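Local coordinates for DNA repair protein RECN (Deinococcus radiodurans, PDB 4ABX) that takes part in repair of DNA double-strand breaks as an ATP-binding Smc-like protein, here represented by its self-associating coiled-coil domain, at the interface of chains A and B. Numbering follows the deposited sequence. Chains: chain A/B, DNA repair protein RECN.

The interface of chains A and B. Residues chain A 60-61, 68, 72, 103; chain B 68, 71-72, 75.
B:Ile72 and A:Ala68 meet at the centre of this hydrophobic patch, where the coiled-coil domains of two RecN copies pack helix 68-83 of chain A against helix 68-78 of chain B. RecN binds its own kind, and this two-fold interface may be how it does so, although the crystal alone does not prove it. B:Ile72, which buries 35 Å², runs its ethyl branch over the small methyl of A:Ala68, with CG1 of the isoleucine 3.7 Å from CB of the alanine. A short side chain suits A:Ala68, since a methyl of the partner can reach its backbone: CD1 of B:Leu71 lies 3.6 Å from the backbone N of A:Ala68, at the start of its helix. The twin pairing sets CG1 of A:Ile72 3.8 Å from CB of B:Ala68.

At the other end, B:Ala75 is again small enough to admit two leucines from the end of helix 33-63. A:Leu60 sends CD1 toward the backbone of B:Ala75, whereas CD2 of A:Leu61 lies 3.6 Å from CB of B:Ala75. Branched aliphatic chains suit these places because their methyl ends pack against the alanine methyls and backbone. Both isoleucines hold CG1 anti to the carbonyl carbon (chi1 -62°) and extend it, which points the ethyl ends toward each other; they cross at about a right angle, CD1 of A:Ile72 lying 4.2 Å from CD1 of B:Ile72.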
loop_
_atom_site.group_PDB
_atom_site.type_symbol
_atom_site.label_atom_id
_atom_site.label_comp_id
_atom_site.label_asym_id
_atom_site.label_seq_id
_atom_site.Cartn_x
_atom_site.Cartn_y
_atom_site.Cartn_z
ATOM N N LEU A 60 -2.870 8.591 -3.417
ATOM C CA LEU A 60 -2.881 7.157 -3.120
ATOM C C LEU A 60 -1.598 6.444 -3.535
ATOM O O LEU A 60 -1.204 5.448 -2.922
ATOM C CB LEU A 60 -4.076 6.477 -3.798
ATOM C CG LEU A 60 -5.477 6.809 -3.278
ATOM C CD1 LEU A 60 -6.540 6.461 -4.322
ATOM C CD2 LEU A 60 -5.767 6.116 -1.951
ATOM N N LEU A 61 -0.949 6.939 -4.583
ATOM C CA LEU A 61 0.252 6.285 -5.079
ATOM C C LEU A 61 1.501 6.751 -4.338
ATOM O O LEU A 61 2.474 6.008 -4.238
ATOM C CB LEU A 61 0.433 6.522 -6.582
ATOM C CG LEU A 61 -0.537 5.851 -7.556
ATOM C CD1 LEU A 61 -0.091 6.113 -8.984
ATOM C CD2 LEU A 61 -0.643 4.344 -7.289
ATOM N N ALA A 68 0.910 3.772 -1.960
ATOM C CA ALA A 68 1.356 2.572 -2.649
ATOM C C ALA A 68 2.882 2.449 -2.716
ATOM O O ALA A 68 3.438 1.392 -2.408
ATOM C CB ALA A 68 0.750 2.515 -4.043
ATOM N N ILE A 72 5.287 -0.611 -1.243
ATOM C CA ILE A 72 6.168 -1.363 -2.124
ATOM C C ILE A 72 7.601 -1.299 -1.595
ATOM O O ILE A 72 8.317 -2.300 -1.586
ATOM C CB ILE A 72 6.096 -0.841 -3.579
ATOM C CG1 ILE A 72 4.679 -1.018 -4.137
ATOM C CG2 ILE A 72 7.112 -1.558 -4.467
ATOM C CD1 ILE A 72 4.517 -0.545 -5.586
ATOM N N VAL A 103 5.477 2.968 -10.651
ATOM C CA VAL A 103 4.444 3.611 -9.849
ATOM C C VAL A 103 4.801 5.063 -9.547
ATOM O O VAL A 103 3.944 5.944 -9.607
ATOM C CB VAL A 103 4.163 2.835 -8.537
ATOM C CG1 VAL A 103 3.427 3.712 -7.545
ATOM C CG2 VAL A 103 3.359 1.574 -8.835
ATOM N N ALA B 68 -0.094 -3.053 -0.796
ATOM C CA ALA B 68 0.232 -2.273 -1.986
ATOM C C ALA B 68 -0.778 -2.453 -3.117
ATOM O O ALA B 68 -1.242 -1.475 -3.697
ATOM C CB ALA B 68 1.638 -2.601 -2.463
ATOM N N LEU B 71 -3.927 -0.438 -2.567
ATOM C CA LEU B 71 -3.860 1.001 -2.808
ATOM C C LEU B 71 -3.795 1.305 -4.304
ATOM O O LEU B 71 -4.433 2.244 -4.782
ATOM C CB LEU B 71 -2.673 1.627 -2.069
ATOM C CG LEU B 71 -2.741 1.519 -0.543
ATOM C CD1 LEU B 71 -1.592 2.276 0.112
ATOM C CD2 LEU B 71 -4.078 2.035 -0.041
ATOM N N ILE B 72 -3.029 0.505 -5.040
ATOM C CA ILE B 72 -2.919 0.684 -6.488
ATOM C C ILE B 72 -4.284 0.505 -7.157
ATOM O O ILE B 72 -4.647 1.264 -8.054
ATOM C CB ILE B 72 -1.883 -0.280 -7.096
ATOM C CG1 ILE B 72 -0.497 0.009 -6.511
ATOM C CG2 ILE B 72 -1.850 -0.158 -8.613
ATOM C CD1 ILE B 72 0.552 -1.012 -6.879
ATOM N N ALA B 75 -6.251 3.606 -6.571
ATOM C CA ALA B 75 -5.731 4.609 -7.499
ATOM C C ALA B 75 -6.302 4.425 -8.908
ATOM O O ALA B 75 -6.802 5.373 -9.510
ATOM C CB ALA B 75 -4.204 4.557 -7.532
#